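Local coordinates for protein phosphoribosylaminoimidazole-succinocarboxamide synthase (Saccharomyces cerevisiae, PDB 2CNV) that catalyses the ATP-dependent joining of L-aspartate to the carboxylate of CAIR, giving SAICAR in de novo purine biosynthesis, at residues K59-W64 with D233-P238; I120-I125 with I213-F218; K209-A214 with S241-G246. All coordinates share one frame; numbering follows the deposited sequence.

Contact 1: residues K59-W64 with D233-P238; sequences KLSEFW and DEVLTP
Trp64 lays one face of its indole against Leu236. The CB of Leu236 is the bump under that face, 3.6 Å from the centroid of the Trp64 five-membered ring and 16° off the ring normal, a CH-pi contact. The two side chains cross at about a right angle. CD2 of Phe63, from the same helix, touches the opposite face near its rim. Trp64 NE1 makes a weak, bent hydrogen bond of 2.8 Å to Leu236 O. Val235 CG1 presses against Trp64 CB at 3.6 Å. One turn back, Leu60 and Pro238 meet tip to tip, CD2 against CD at 4.0 Å. On the other side of the contact, Ser61 meets the Glu234-Val235 backbone. Its chi1 of -174° swings OG to Val235 N, from which it accepts a hydrogen bond of 3.2 Å. A water on Ser61 OG reaches weakly to Asp233 O. With an alanine here instead of Trp64, the face over Leu236 CB would be lost and Leu236 O would probably lack its weak N-H partner. The irregular 233-238 segment interrupts strand 228-245 and lies between helix 53-67 and strand 211-223. Cys202 of helix 185-208 touches both Trp64 and Leu236, and helix 282-300 packs on Leu60.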
loop_
_atom_site.group_PDB
_atom_site.type_symbol
_atom_site.label_atom_id
_atom_site.label_comp_id
_atom_site.label_asym_id
_atom_site.label_seq_id
_atom_site.Cartn_x
_atom_site.Cartn_y
_atom_site.Cartn_z
ATOM N N LYS A 59 -4.642 5.591 -8.768
ATOM C CA LYS A 59 -5.947 5.192 -9.275
ATOM C C LYS A 59 -6.457 3.886 -8.658
ATOM O O LYS A 59 -7.660 3.747 -8.407
ATOM C CB LYS A 59 -5.933 5.102 -10.802
ATOM C CG LYS A 59 -5.721 6.441 -11.487
ATOM C CD LYS A 59 -5.790 6.309 -12.998
ATOM C CE LYS A 59 -5.989 7.665 -13.651
ATOM N NZ LYS A 59 -7.322 8.243 -13.287
ATOM N N LEU A 60 -5.555 2.938 -8.416
ATOM C CA LEU A 60 -5.936 1.676 -7.754
ATOM C C LEU A 60 -6.415 1.923 -6.323
ATOM O O LEU A 60 -7.422 1.352 -5.881
ATOM C CB LEU A 60 -4.781 0.664 -7.753
ATOM C CG LEU A 60 -5.098 -0.726 -7.174
ATOM C CD1 LEU A 60 -6.334 -1.397 -7.837
ATOM C CD2 LEU A 60 -3.887 -1.643 -7.243
ATOM N N SER A 61 -5.674 2.756 -5.597
ATOM C CA SER A 61 -6.074 3.139 -4.241
ATOM C C SER A 61 -7.441 3.824 -4.251
ATOM O O SER A 61 -8.308 3.473 -3.450
ATOM C CB SER A 61 -5.003 4.001 -3.566
ATOM O OG SER A 61 -5.337 4.257 -2.209
ATOM N N GLU A 62 -7.642 4.766 -5.181
ATOM C CA GLU A 62 -8.935 5.444 -5.340
ATOM C C GLU A 62 -10.069 4.453 -5.603
ATOM O O GLU A 62 -11.169 4.599 -5.066
ATOM C CB GLU A 62 -8.891 6.443 -6.498
ATOM C CG GLU A 62 -8.035 7.664 -6.265
ATOM C CD GLU A 62 -8.154 8.643 -7.402
ATOM O OE1 GLU A 62 -7.366 8.535 -8.360
ATOM O OE2 GLU A 62 -9.060 9.496 -7.349
ATOM N N PHE A 63 -9.794 3.464 -6.455
ATOM C CA PHE A 63 -10.743 2.378 -6.719
ATOM C C PHE A 63 -11.171 1.659 -5.439
ATOM O O PHE A 63 -12.368 1.406 -5.237
ATOM C CB PHE A 63 -10.186 1.357 -7.723
ATOM C CG PHE A 63 -11.005 0.087 -7.802
ATOM C CD1 PHE A 63 -12.070 -0.015 -8.692
ATOM C CD2 PHE A 63 -10.733 -0.991 -6.954
ATOM C CE1 PHE A 63 -12.849 -1.180 -8.743
ATOM C CE2 PHE A 63 -11.512 -2.162 -6.995
ATOM C CZ PHE A 63 -12.565 -2.256 -7.887
ATOM N N TRP A 64 -10.204 1.315 -4.587
ATOM C CA TRP A 64 -10.510 0.580 -3.357
ATOM C C TRP A 64 -11.282 1.456 -2.363
ATOM O O TRP A 64 -12.182 0.968 -1.676
ATOM C CB TRP A 64 -9.239 0.021 -2.696
ATOM C CG TRP A 64 -8.567 -1.152 -3.407
ATOM C CD1 TRP A 64 -7.295 -1.180 -3.913
ATOM C CD2 TRP A 64 -9.121 -2.457 -3.653
ATOM N NE1 TRP A 64 -7.024 -2.415 -4.458
ATOM C CE2 TRP A 64 -8.127 -3.217 -4.317
ATOM C CE3 TRP A 64 -10.361 -3.056 -3.383
ATOM C CZ2 TRP A 64 -8.336 -4.553 -4.718
ATOM C CZ3 TRP A 64 -10.569 -4.394 -3.777
ATOM C CH2 TRP A 64 -9.561 -5.118 -4.440
ATOM N N ASP A 233 -4.005 6.560 4.442
ATOM C CA ASP A 233 -2.896 6.060 3.586
ATOM C C ASP A 233 -3.316 5.383 2.266
ATOM O O ASP A 233 -4.456 5.516 1.841
ATOM C CB ASP A 233 -1.949 5.157 4.385
ATOM C CG ASP A 233 -0.490 5.302 3.955
ATOM O OD1 ASP A 233 0.003 6.447 3.894
ATOM O OD2 ASP A 233 0.173 4.266 3.704
ATOM N N GLU A 234 -2.386 4.675 1.617
ATOM C CA GLU A 234 -2.692 3.939 0.395
ATOM C C GLU A 234 -3.339 2.599 0.734
ATOM O O GLU A 234 -3.091 2.017 1.802
ATOM C CB GLU A 234 -1.454 3.741 -0.487
ATOM C CG GLU A 234 -0.451 2.702 0.006
ATOM C CD GLU A 234 0.660 2.414 -0.998
ATOM O OE1 GLU A 234 0.423 2.476 -2.227
ATOM O OE2 GLU A 234 1.785 2.115 -0.551
ATOM N N VAL A 235 -4.170 2.121 -0.182
ATOM C CA VAL A 235 -5.051 1.001 0.100
ATOM C C VAL A 235 -4.882 -0.124 -0.914
ATOM O O VAL A 235 -5.077 0.072 -2.114
ATOM C CB VAL A 235 -6.527 1.487 0.153
ATOM C CG1 VAL A 235 -7.471 0.340 0.404
ATOM C CG2 VAL A 235 -6.683 2.537 1.238
ATOM N N LEU A 236 -4.512 -1.295 -0.404
ATOM C CA LEU A 236 -4.481 -2.551 -1.163
ATOM C C LEU A 236 -3.828 -2.420 -2.545
ATOM O O LEU A 236 -4.394 -2.826 -3.555
ATOM C CB LEU A 236 -5.896 -3.156 -1.255
ATOM C CG LEU A 236 -6.455 -3.708 0.068
ATOM C CD1 LEU A 236 -7.953 -3.498 0.173
ATOM C CD2 LEU A 236 -6.099 -5.170 0.233
ATOM N N THR A 237 -2.633 -1.834 -2.575
ATOM C CA THR A 237 -1.817 -1.783 -3.800
ATOM C C THR A 237 -0.687 -2.815 -3.681
ATOM O O THR A 237 -0.453 -3.341 -2.592
ATOM C CB THR A 237 -1.184 -0.390 -3.986
ATOM O OG1 THR A 237 -0.171 -0.206 -2.995
ATOM C CG2 THR A 237 -2.229 0.707 -3.859
ATOM N N PRO A 238 0.030 -3.108 -4.792
ATOM C CA PRO A 238 1.149 -4.043 -4.676
ATOM C C PRO A 238 2.306 -3.513 -3.824
ATOM O O PRO A 238 3.198 -4.285 -3.472
ATOM C CB PRO A 238 1.619 -4.232 -6.128
ATOM C CG PRO A 238 0.553 -3.687 -6.978
ATOM C CD PRO A 238 -0.145 -2.640 -6.179
HETATM O O HOH W 1 -3.768 6.509 -1.327
#

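Contact 2: residues I120-I125 with I213-F218; sequences IVRGYI and IADTKF. With SSS (N-{[5-amino-1-(5-O-phosphono-beta-D-arabinofuranosyl)-1H-imidazol-4-yl]carbonyl}-L-aspartic acid), chain D.
Arg122 and Asp215 face each other as a non-hydrogen-bonded antiparallel pair. Their side chains lie side by side and point the same way, toward the bound SSS. The guanidinium and carboxylate planes stand 87° apart. Arg122 NH1 is 4.1 Å from Asp215 OD2, and no N-H points at that oxygen. A water bridges the two instead, accepting from NH1 and donating to OD2 and to Tyr124 O. The arginine is extended from CG to NE, and NH1 gives a nearly straight bond (169°) of 2.8 Å to phosphate O3A. Thr160 and His140 hold its other nitrogens. Asp215 CG is tucked between its backbone N and carbonyl carbon (chi1 54°). This brings the carboxylate to the sugar, where OD1 accepts from O2' at 3.0 Å and weakly from O3'. Arg242 forms a salt bridge with OD2. Ile120, on the same face, brings CG2 to 3.5 Å from SSS O3' and CG1 to 4.0 Å from Lys217 CG. Val121 and Thr216 exchange two backbone hydrogen bonds. Beyond them Ala214 O takes both Gly123 N and Tyr124 N, where the 120-125 chain turns a corner. Tyr124 CD1 then rests 3.7 Å from Ala214 CA. In this antiparallel strand pair, the Ile120, Arg122 and Asp215 face lines the sugar-phosphate end of the SSS site, which Arg242, Ser128 and Arg264 help to complete.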
loop_
_atom_site.group_PDB
_atom_site.type_symbol
_atom_site.label_atom_id
_atom_site.label_comp_id
_atom_site.label_asym_id
_atom_site.label_seq_id
_atom_site.Cartn_x
_atom_site.Cartn_y
_atom_site.Cartn_z
ATOM N N ILE A 120 -1.711 -4.599 9.912
ATOM C CA ILE A 120 -1.468 -5.654 8.950
ATOM C C ILE A 120 -2.499 -6.753 9.161
ATOM O O ILE A 120 -2.800 -7.133 10.299
ATOM C CB ILE A 120 -0.027 -6.219 9.114
ATOM C CG1 ILE A 120 1.003 -5.142 8.739
ATOM C CG2 ILE A 120 0.173 -7.507 8.305
ATOM C CD1 ILE A 120 2.406 -5.406 9.275
ATOM N N VAL A 121 -3.063 -7.233 8.057
ATOM C CA VAL A 121 -3.940 -8.394 8.085
ATOM C C VAL A 121 -3.340 -9.407 7.129
ATOM O O VAL A 121 -2.981 -9.049 6.002
ATOM C CB VAL A 121 -5.389 -8.053 7.666
ATOM C CG1 VAL A 121 -6.249 -9.310 7.618
ATOM C CG2 VAL A 121 -6.000 -7.030 8.630
ATOM N N ARG A 122 -3.240 -10.660 7.580
ATOM C CA ARG A 122 -2.655 -11.743 6.786
ATOM C C ARG A 122 -3.722 -12.795 6.545
ATOM O O ARG A 122 -4.301 -13.306 7.498
ATOM C CB ARG A 122 -1.491 -12.387 7.540
ATOM C CG ARG A 122 -0.408 -11.413 8.020
ATOM C CD ARG A 122 0.689 -12.184 8.740
ATOM N NE ARG A 122 1.671 -11.278 9.335
ATOM C CZ ARG A 122 2.808 -10.915 8.750
ATOM N NH1 ARG A 122 3.129 -11.387 7.554
ATOM N NH2 ARG A 122 3.629 -10.082 9.371
ATOM N N GLY A 123 -4.000 -13.101 5.283
ATOM C CA GLY A 123 -4.921 -14.200 4.964
ATOM C C GLY A 123 -4.172 -15.493 4.735
ATOM O O GLY A 123 -4.748 -16.568 4.805
ATOM N N TYR A 124 -2.874 -15.373 4.455
ATOM C CA TYR A 124 -2.022 -16.495 4.089
ATOM C C TYR A 124 -0.703 -16.378 4.848
ATOM O O TYR A 124 -0.237 -15.268 5.120
ATOM C CB TYR A 124 -1.741 -16.487 2.571
ATOM C CG TYR A 124 -2.975 -16.624 1.693
ATOM C CD1 TYR A 124 -3.889 -15.567 1.556
ATOM C CD2 TYR A 124 -3.234 -17.810 0.997
ATOM C CE1 TYR A 124 -5.027 -15.691 0.771
ATOM C CE2 TYR A 124 -4.376 -17.943 0.205
ATOM C CZ TYR A 124 -5.263 -16.880 0.096
ATOM O OH TYR A 124 -6.392 -16.997 -0.691
ATOM N N ILE A 125 -0.093 -17.509 5.186
ATOM C CA ILE A 125 1.162 -17.465 5.946
ATOM C C ILE A 125 2.359 -17.328 5.001
ATOM O O ILE A 125 2.658 -18.228 4.219
ATOM C CB ILE A 125 1.314 -18.659 6.945
ATOM C CG1 ILE A 125 2.467 -18.403 7.936
ATOM C CG2 ILE A 125 1.475 -19.999 6.198
ATOM C CD1 ILE A 125 2.439 -19.308 9.164
ATOM N N ILE A 213 -4.470 -11.550 -2.864
ATOM C CA ILE A 213 -3.839 -10.604 -1.945
ATOM C C ILE A 213 -3.551 -11.353 -0.635
ATOM O O ILE A 213 -4.441 -11.556 0.202
ATOM C CB ILE A 213 -4.719 -9.350 -1.736
ATOM C CG1 ILE A 213 -5.077 -8.742 -3.103
ATOM C CG2 ILE A 213 -4.029 -8.321 -0.801
ATOM C CD1 ILE A 213 -5.948 -7.475 -3.045
ATOM N N ALA A 214 -2.298 -11.775 -0.484
ATOM C CA ALA A 214 -1.875 -12.652 0.622
ATOM C C ALA A 214 -1.973 -11.963 1.985
ATOM O O ALA A 214 -2.289 -12.596 3.001
ATOM C CB ALA A 214 -0.452 -13.127 0.381
ATOM N N ASP A 215 -1.676 -10.666 1.988
ATOM C CA ASP A 215 -1.722 -9.843 3.182
ATOM C C ASP A 215 -1.683 -8.379 2.755
ATOM O O ASP A 215 -1.460 -8.079 1.572
ATOM C CB ASP A 215 -0.566 -10.192 4.145
ATOM C CG ASP A 215 0.800 -10.130 3.475
ATOM O OD1 ASP A 215 1.039 -9.190 2.693
ATOM O OD2 ASP A 215 1.642 -11.011 3.739
ATOM N N THR A 216 -1.922 -7.474 3.697
ATOM C CA THR A 216 -1.947 -6.050 3.398
ATOM C C THR A 216 -1.678 -5.250 4.657
ATOM O O THR A 216 -1.960 -5.703 5.770
ATOM C CB THR A 216 -3.316 -5.607 2.780
ATOM O OG1 THR A 216 -3.188 -4.309 2.178
ATOM C CG2 THR A 216 -4.416 -5.569 3.826
ATOM N N LYS A 217 -1.144 -4.051 4.470
ATOM C CA LYS A 217 -0.911 -3.125 5.563
ATOM C C LYS A 217 -1.845 -1.931 5.406
ATOM O O LYS A 217 -1.739 -1.186 4.447
ATOM C CB LYS A 217 0.557 -2.687 5.557
ATOM C CG LYS A 217 0.969 -1.751 6.685
ATOM C CD LYS A 217 2.493 -1.698 6.826
ATOM C CE LYS A 217 3.142 -0.871 5.723
ATOM N NZ LYS A 217 4.625 -1.063 5.662
ATOM N N PHE A 218 -2.784 -1.778 6.330
ATOM C CA PHE A 218 -3.636 -0.592 6.359
ATOM C C PHE A 218 -3.054 0.413 7.340
ATOM O O PHE A 218 -2.336 0.046 8.278
ATOM C CB PHE A 218 -5.057 -0.928 6.841
ATOM C CG PHE A 218 -5.851 -1.816 5.917
ATOM C CD1 PHE A 218 -6.207 -1.396 4.643
ATOM C CD2 PHE A 218 -6.309 -3.054 6.358
ATOM C CE1 PHE A 218 -6.963 -2.213 3.804
ATOM C CE2 PHE A 218 -7.073 -3.867 5.535
ATOM C CZ PHE A 218 -7.393 -3.450 4.252
HETATM P PA SSS D . 6.172 -9.023 6.379
HETATM O O1A SSS D . 7.332 -8.916 5.430
HETATM O O2A SSS D . 6.506 -8.598 7.788
HETATM O O3A SSS D . 5.397 -10.303 6.271
HETATM O "O5'" SSS D . 5.138 -7.908 5.873
HETATM C "C5'" SSS D . 4.065 -7.434 6.684
HETATM C "C4'" SSS D . 3.212 -6.479 5.863
HETATM O "O4'" SSS D . 4.075 -5.526 5.245
HETATM C "C1'" SSS D . 3.575 -5.205 3.946
HETATM N N9 SSS D . 4.658 -4.796 3.011
HETATM C C4 SSS D . 5.930 -5.187 2.916
HETATM O O6 SSS D . 8.838 -5.086 2.330
HETATM N N3 SSS D . 6.509 -6.152 3.698
HETATM C C6 SSS D . 8.012 -4.701 1.512
HETATM N N6 SSS D . 8.317 -4.414 0.244
HETATM C C61 SSS D . 9.661 -4.543 -0.309
HETATM C C62 SSS D . 10.493 -3.309 -0.084
HETATM C C63 SSS D . 9.437 -4.772 -1.803
HETATM C C64 SSS D . 9.731 -6.212 -2.160
HETATM O O65 SSS D . 11.580 -3.216 -0.679
HETATM O O66 SSS D . 10.089 -2.413 0.689
HETATM O O67 SSS D . 8.765 -6.965 -2.411
HETATM O O68 SSS D . 10.923 -6.605 -2.200
HETATM C C5 SSS D . 6.590 -4.508 1.910
HETATM N N7 SSS D . 5.672 -3.663 1.394
HETATM C C8 SSS D . 4.511 -3.843 2.075
HETATM C "C2'" SSS D . 2.695 -6.364 3.490
HETATM O "O2'" SSS D . 3.241 -7.210 2.484
HETATM C "C3'" SSS D . 2.462 -7.179 4.736
HETATM O "O3'" SSS D . 1.053 -7.142 4.915
HETATM O O HOH W 2 1.446 -12.893 5.536
#

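Contact 3: residues K209-A214 with S241-G246; sequences KGIIIA and SRFWNG. With SSS (N-{[5-amino-1-(5-O-phosphono-beta-D-arabinofuranosyl)-1H-imidazol-4-yl]carbonyl}-L-aspartic acid), chain D.
Trp244 spreads its six-membered ring over the methyl of Ala214. Ala214 CB lies 3.4 Å from the centroid of the Trp244 six-membered ring and only 9° off the normal, a close CH-pi contact. Ile212, beside it on the same face, brings CG2 to CE3 of Trp244 at 3.9 Å, the two side chains crossing at a slant. The other face of the sheet is also packed. There Phe243 takes Ile211 CG2 over its ring, while Ile213 runs alongside and touches CE1 of Phe243 with CG1 at 3.7 Å. Leu299 of helix 282-300 also packs on Ile211 and Phe243. The pairing belongs to the antiparallel beta hairpin of strands 211-223 and 228-245. Ile212 and Trp244 are a hydrogen-bonded pair: Ile212 N to Trp244 O and Trp244 N to Ile212 O are both 2.8 Å. Ala214 N adds a bond to Arg242 O. Past Ala214, Arg242 extends away from 209-214. Its NH1 and NH2 grip two phosphate oxygens of SSS, O3A and O1A, each at 2.9 Å. The far end is looser and more open. Gly210 closes the preceding helix in a Schellman motif. Its carbonyl takes Gly246 N from above the carbonyl plane, and a water bridges that oxygen to Asn245 OD1.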
loop_
_atom_site.group_PDB
_atom_site.type_symbol
_atom_site.label_atom_id
_atom_site.label_comp_id
_atom_site.label_asym_id
_atom_site.label_seq_id
_atom_site.Cartn_x
_atom_site.Cartn_y
_atom_site.Cartn_z
ATOM N N LYS A 209 -11.021 -12.019 -9.525
ATOM C CA LYS A 209 -10.373 -11.386 -10.682
ATOM C C LYS A 209 -9.029 -12.036 -11.057
ATOM O O LYS A 209 -8.429 -11.680 -12.075
ATOM C CB LYS A 209 -10.189 -9.877 -10.440
ATOM C CG LYS A 209 -11.495 -9.074 -10.310
ATOM C CD LYS A 209 -12.261 -9.015 -11.622
ATOM C CE LYS A 209 -13.445 -8.057 -11.542
ATOM N NZ LYS A 209 -14.589 -8.625 -10.770
ATOM N N GLY A 210 -8.557 -12.970 -10.232
ATOM C CA GLY A 210 -7.345 -13.744 -10.537
ATOM C C GLY A 210 -6.098 -13.379 -9.750
ATOM O O GLY A 210 -5.012 -13.914 -10.016
ATOM N N ILE A 211 -6.245 -12.482 -8.775
ATOM C CA ILE A 211 -5.111 -12.072 -7.936
ATOM C C ILE A 211 -5.373 -12.436 -6.475
ATOM O O ILE A 211 -6.421 -12.096 -5.912
ATOM C CB ILE A 211 -4.786 -10.553 -8.093
ATOM C CG1 ILE A 211 -4.266 -10.253 -9.507
ATOM C CG2 ILE A 211 -3.755 -10.082 -7.047
ATOM C CD1 ILE A 211 -4.223 -8.771 -9.853
ATOM N N ILE A 212 -4.427 -13.144 -5.866
ATOM C CA ILE A 212 -4.497 -13.408 -4.438
ATOM C C ILE A 212 -3.749 -12.299 -3.697
ATOM O O ILE A 212 -2.561 -12.107 -3.909
ATOM C CB ILE A 212 -3.930 -14.799 -4.064
ATOM C CG1 ILE A 212 -4.778 -15.907 -4.718
ATOM C CG2 ILE A 212 -3.891 -14.955 -2.533
ATOM C CD1 ILE A 212 -4.308 -17.323 -4.426
ATOM N N ILE A 213 -4.470 -11.550 -2.864
ATOM C CA ILE A 213 -3.839 -10.604 -1.945
ATOM C C ILE A 213 -3.551 -11.353 -0.635
ATOM O O ILE A 213 -4.441 -11.556 0.202
ATOM C CB ILE A 213 -4.719 -9.350 -1.736
ATOM C CG1 ILE A 213 -5.077 -8.742 -3.103
ATOM C CG2 ILE A 213 -4.029 -8.321 -0.801
ATOM C CD1 ILE A 213 -5.948 -7.475 -3.045
ATOM N N ALA A 214 -2.298 -11.775 -0.484
ATOM C CA ALA A 214 -1.875 -12.652 0.622
ATOM C C ALA A 214 -1.973 -11.963 1.985
ATOM O O ALA A 214 -2.289 -12.596 3.001
ATOM C CB ALA A 214 -0.452 -13.127 0.381
ATOM N N SER A 241 0.790 -4.352 -0.051
ATOM C CA SER A 241 0.257 -5.716 0.072
ATOM C C SER A 241 1.132 -6.676 -0.715
ATOM O O SER A 241 1.963 -6.236 -1.513
ATOM C CB SER A 241 -1.158 -5.783 -0.509
ATOM O OG SER A 241 -1.868 -4.568 -0.308
ATOM N N ARG A 242 0.939 -7.975 -0.484
ATOM C CA ARG A 242 1.532 -9.021 -1.308
ATOM C C ARG A 242 0.538 -9.539 -2.333
ATOM O O ARG A 242 -0.456 -10.176 -1.981
ATOM C CB ARG A 242 2.032 -10.182 -0.444
ATOM C CG ARG A 242 3.418 -9.968 0.103
ATOM C CD ARG A 242 3.926 -11.215 0.822
ATOM N NE ARG A 242 5.249 -10.968 1.377
ATOM C CZ ARG A 242 5.502 -10.606 2.632
ATOM N NH1 ARG A 242 4.519 -10.453 3.520
ATOM N NH2 ARG A 242 6.758 -10.391 3.002
ATOM N N PHE A 243 0.806 -9.240 -3.600
ATOM C CA PHE A 243 -0.003 -9.710 -4.714
ATOM C C PHE A 243 0.604 -10.994 -5.276
ATOM O O PHE A 243 1.803 -11.051 -5.547
ATOM C CB PHE A 243 -0.068 -8.638 -5.821
ATOM C CG PHE A 243 -1.090 -7.534 -5.581
ATOM C CD1 PHE A 243 -1.562 -7.239 -4.301
ATOM C CD2 PHE A 243 -1.544 -6.765 -6.650
ATOM C CE1 PHE A 243 -2.494 -6.212 -4.094
ATOM C CE2 PHE A 243 -2.469 -5.736 -6.460
ATOM C CZ PHE A 243 -2.946 -5.454 -5.176
ATOM N N TRP A 244 -0.233 -12.013 -5.440
ATOM C CA TRP A 244 0.151 -13.268 -6.077
ATOM C C TRP A 244 -0.786 -13.586 -7.236
ATOM O O TRP A 244 -1.988 -13.322 -7.162
ATOM C CB TRP A 244 0.045 -14.433 -5.081
ATOM C CG TRP A 244 1.006 -14.405 -3.918
ATOM C CD1 TRP A 244 2.206 -13.759 -3.850
ATOM C CD2 TRP A 244 0.854 -15.103 -2.679
ATOM N NE1 TRP A 244 2.804 -13.991 -2.635
ATOM C CE2 TRP A 244 1.996 -14.818 -1.896
ATOM C CE3 TRP A 244 -0.145 -15.938 -2.149
ATOM C CZ2 TRP A 244 2.175 -15.340 -0.608
ATOM C CZ3 TRP A 244 0.029 -16.460 -0.867
ATOM C CH2 TRP A 244 1.184 -16.156 -0.110
ATOM N N ASN A 245 -0.232 -14.197 -8.277
ATOM C CA ASN A 245 -1.015 -14.804 -9.352
ATOM C C ASN A 245 -1.824 -15.994 -8.834
ATOM O O ASN A 245 -1.266 -17.009 -8.396
ATOM C CB ASN A 245 -0.087 -15.238 -10.499
ATOM C CG ASN A 245 -0.837 -15.884 -11.671
ATOM O OD1 ASN A 245 -1.909 -16.463 -11.511
ATOM N ND2 ASN A 245 -0.244 -15.808 -12.849
ATOM N N GLY A 246 -3.145 -15.860 -8.912
ATOM C CA GLY A 246 -4.066 -16.834 -8.340
ATOM C C GLY A 246 -4.067 -18.175 -9.044
ATOM O O GLY A 246 -4.233 -19.218 -8.397
HETATM P PA SSS D . 6.172 -9.023 6.379
HETATM O O1A SSS D . 7.332 -8.916 5.430
HETATM O O2A SSS D . 6.506 -8.598 7.788
HETATM O O3A SSS D . 5.397 -10.303 6.271
HETATM O "O5'" SSS D . 5.138 -7.908 5.873
HETATM C "C5'" SSS D . 4.065 -7.434 6.684
HETATM C "C4'" SSS D . 3.212 -6.479 5.863
HETATM O "O4'" SSS D . 4.075 -5.526 5.245
HETATM C "C1'" SSS D . 3.575 -5.205 3.946
HETATM N N9 SSS D . 4.658 -4.796 3.011
HETATM C C4 SSS D . 5.930 -5.187 2.916
HETATM O O6 SSS D . 8.838 -5.086 2.330
HETATM N N3 SSS D . 6.509 -6.152 3.698
HETATM C C6 SSS D . 8.012 -4.701 1.512
HETATM N N6 SSS D . 8.317 -4.414 0.244
HETATM C C61 SSS D . 9.661 -4.543 -0.309
HETATM C C62 SSS D . 10.493 -3.309 -0.084
HETATM C C63 SSS D . 9.437 -4.772 -1.803
HETATM C C64 SSS D . 9.731 -6.212 -2.160
HETATM O O65 SSS D . 11.580 -3.216 -0.679
HETATM O O66 SSS D . 10.089 -2.413 0.689
HETATM O O67 SSS D . 8.765 -6.965 -2.411
HETATM O O68 SSS D . 10.923 -6.605 -2.200
HETATM C C5 SSS D . 6.590 -4.508 1.910
HETATM N N7 SSS D . 5.672 -3.663 1.394
HETATM C C8 SSS D . 4.511 -3.843 2.075
HETATM C "C2'" SSS D . 2.695 -6.364 3.490
HETATM O "O2'" SSS D . 3.241 -7.210 2.484
HETATM C "C3'" SSS D . 2.462 -7.179 4.736
HETATM O "O3'" SSS D . 1.053 -7.142 4.915
HETATM O O HOH W 3 -5.061 -15.953 -11.740
#

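Overall arrangement
From the N terminus, helix 53-67 supplies the first segment of contact 1, whose loop closes only at 233-238. Within that span lies the whole of contact 2, which closes the loop from strand 113-122 to strand 211-223. Contact 3 starts on the same strand, sharing Ile213 and Ala214 with contact 2, and closes the hairpin of strands 211-223 and 228-245 at 241-246. It crosses contact 1, since 209-214 precedes 233-238 and 241-246 follows it. Strand 211-223 is thus the middle of three adjacent strands. Contact 1 adds the helix beside them. Leu236 packs on Ile213 and Thr216, and Pro238 on Phe243. Contacts 2 and 3 meet at SSS.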